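Local coordinates for pyridoxamine 5'-phosphate oxidase-related, FMN-binding protein (PDB 6ECI) that binds flavin-adenine dinucleotide (FAD) and, as an FAD-sequestering protein, probably protects mycobacteria against hypoxic and oxidative stress, at residues B[49-52]-B[53-56]. Residues are numbered along the deposited sequence; the frame is centred on the assembly and turned at random.
With FAD (flavin-adenine dinucleotide), chain U.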
# COMPACT_ATOMS: atom_id res chain seq x y z
N ARG B 49 8.76 -9.20 -9.82
CA ARG B 49 8.94 -9.10 -11.26
C ARG B 49 8.27 -7.83 -11.77
O ARG B 49 7.28 -7.35 -11.21
CB ARG B 49 8.36 -10.32 -11.98
CG ARG B 49 9.37 -11.44 -12.15
CD ARG B 49 8.76 -12.74 -12.65
NE ARG B 49 7.43 -12.60 -13.24
CZ ARG B 49 7.21 -12.37 -14.53
NH1 ARG B 49 8.23 -12.25 -15.37
NH2 ARG B 49 5.97 -12.26 -14.98
N THR B 50 8.84 -7.28 -12.83
CA THR B 50 8.39 -6.02 -13.40
C THR B 50 7.99 -6.23 -14.85
O THR B 50 8.61 -7.03 -15.56
CB THR B 50 9.49 -4.95 -13.27
OG1 THR B 50 9.02 -3.86 -12.46
CG2 THR B 50 9.94 -4.43 -14.62
N ALA B 51 6.93 -5.55 -15.27
CA ALA B 51 6.46 -5.63 -16.64
C ALA B 51 7.14 -4.53 -17.45
O ALA B 51 7.26 -3.40 -16.99
CB ALA B 51 4.93 -5.49 -16.70
N GLU B 52 7.58 -4.89 -18.65
CA GLU B 52 8.41 -3.98 -19.44
C GLU B 52 7.57 -2.88 -20.07
O GLU B 52 6.37 -3.04 -20.30
CB GLU B 52 9.18 -4.76 -20.50
CG GLU B 52 10.70 -4.83 -20.27
CD GLU B 52 11.43 -3.52 -20.55
OE1 GLU B 52 10.79 -2.45 -20.53
OE2 GLU B 52 12.66 -3.57 -20.82
N GLY B 53 8.21 -1.74 -20.33
CA GLY B 53 7.51 -0.55 -20.76
C GLY B 53 6.59 0.07 -19.73
O GLY B 53 5.93 1.08 -20.03
N THR B 54 6.53 -0.48 -18.53
CA THR B 54 5.65 0.01 -17.48
C THR B 54 6.32 1.15 -16.73
O THR B 54 7.55 1.30 -16.73
CB THR B 54 5.29 -1.12 -16.52
OG1 THR B 54 5.15 -2.34 -17.25
CG2 THR B 54 3.98 -0.83 -15.83
N LYS B 55 5.49 1.98 -16.09
CA LYS B 55 5.98 3.11 -15.33
C LYS B 55 6.63 2.70 -14.02
O LYS B 55 7.45 3.46 -13.49
CB LYS B 55 4.83 4.08 -15.07
CG LYS B 55 5.24 5.50 -14.80
CD LYS B 55 4.81 5.85 -13.39
CE LYS B 55 5.56 7.05 -12.86
NZ LYS B 55 4.90 7.64 -11.66
N LEU B 56 6.30 1.52 -13.48
CA LEU B 56 7.00 1.01 -12.31
C LEU B 56 8.50 0.88 -12.59
O LEU B 56 9.33 1.16 -11.72
CB LEU B 56 6.42 -0.35 -11.90
CG LEU B 56 7.13 -1.18 -10.83
CD1 LEU B 56 7.25 -0.43 -9.51
CD2 LEU B 56 6.42 -2.51 -10.63
PA FAD U . 0.43 4.41 -15.91
O1A FAD U . -0.28 4.33 -17.22
O2A FAD U . 1.79 5.11 -15.93
O5B FAD U . -0.48 5.06 -14.79
C5B FAD U . -1.22 6.27 -15.04
C4B FAD U . -2.11 6.52 -13.85
O4B FAD U . -2.93 5.36 -13.62
C3B FAD U . -1.38 6.74 -12.53
O3B FAD U . -0.99 8.10 -12.37
C2B FAD U . -2.43 6.31 -11.49
O2B FAD U . -3.30 7.37 -11.11
C1B FAD U . -3.19 5.21 -12.23
N9A FAD U . -2.79 3.87 -11.83
C8A FAD U . -1.69 3.17 -12.25
N7A FAD U . -1.56 1.99 -11.70
C5A FAD U . -2.66 1.90 -10.85
C6A FAD U . -3.11 0.89 -9.98
N6A FAD U . -2.49 -0.28 -9.81
N1A FAD U . -4.24 1.12 -9.29
C2A FAD U . -4.87 2.29 -9.46
N3A FAD U . -4.55 3.31 -10.24
C4A FAD U . -3.42 3.05 -10.92
N1 FAD U . 3.12 -4.69 -11.94
C2 FAD U . 4.34 -5.30 -11.97
O2 FAD U . 5.24 -4.90 -12.71
N3 FAD U . 4.57 -6.40 -11.16
C4 FAD U . 3.67 -6.97 -10.28
O4 FAD U . 4.00 -7.94 -9.61
C4X FAD U . 2.38 -6.30 -10.25
N5 FAD U . 1.46 -6.77 -9.45
C5X FAD U . 0.23 -6.14 -9.42
C6 FAD U . -0.76 -6.62 -8.57
C7 FAD U . -2.01 -6.02 -8.51
C7M FAD U . -3.05 -6.58 -7.58
C8 FAD U . -2.28 -4.90 -9.31
C8M FAD U . -3.63 -4.23 -9.27
C9 FAD U . -1.30 -4.42 -10.17
C9A FAD U . -0.05 -5.02 -10.23
N10 FAD U . 0.97 -4.55 -11.08
C10 FAD U . 2.20 -5.17 -11.12
C1' FAD U . 0.75 -3.38 -11.94
C2' FAD U . 1.46 -2.13 -11.45
O2' FAD U . 0.65 -1.45 -10.48
C3' FAD U . 1.74 -1.21 -12.63
O3' FAD U . 3.14 -0.97 -12.75
C4' FAD U . 1.01 0.12 -12.53
O4' FAD U . -0.36 -0.13 -12.85
C5' FAD U . 1.61 1.20 -13.41
O5' FAD U . 1.61 0.75 -14.78
P FAD U . 1.45 1.76 -15.98
O1P FAD U . 0.57 1.13 -17.07
O2P FAD U . 2.77 2.25 -16.46
O3P FAD U . 0.64 2.95 -15.32
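G53 N donates to the carboxylate of E52, with G53 N to E52 OE1 2.7 Å, through the anti lone pair; the bend of the E52 chain at chi2 brings the acid back over the backbone. Around this pair the chain places backbone groups on the cofactor. FAD N3 donates to R49 O at 2.9 Å and nearly straight (171°), while A51 N reaches FAD O2 at 3.1 Å, so the pyrimidine edge of the flavin is read by one donor and one acceptor. Beyond the turn, K55 N binds FAD O2P at 2.8 Å.

A type II beta turn runs from A51 to T54, but its closing bond is weak, T54 N to A51 O being 3.4 Å. G53 takes a positive phi of 68° at the third position, where type II turns commonly carry glycine. T54 suits its place by having two branches: OG1 sits beside the backbone N (chi1 -36°) and points at A51 O, though the modelled separation is implausibly short and the bond doubtful, while CG2 lies against O3' and O5' of the ribityl chain.

Packing then joins L56 to T50 and the flavin: L56 CD2 lies 3.5 Å from T50 OG1 and also borders FAD O2, and this buried leucine continues against F35 and I37 of strand 31-41. The R49 side chain leaves the turn and is held by W106 (cation-pi) and K111 O.

The loop between strand 46-49 and helix 55-60, with a phosphate at the helix N-terminus, thus supplies one subunit's side of an FAD site completed by S79 and T123 of the second subunit, as in dimeric split-barrel flavoproteins.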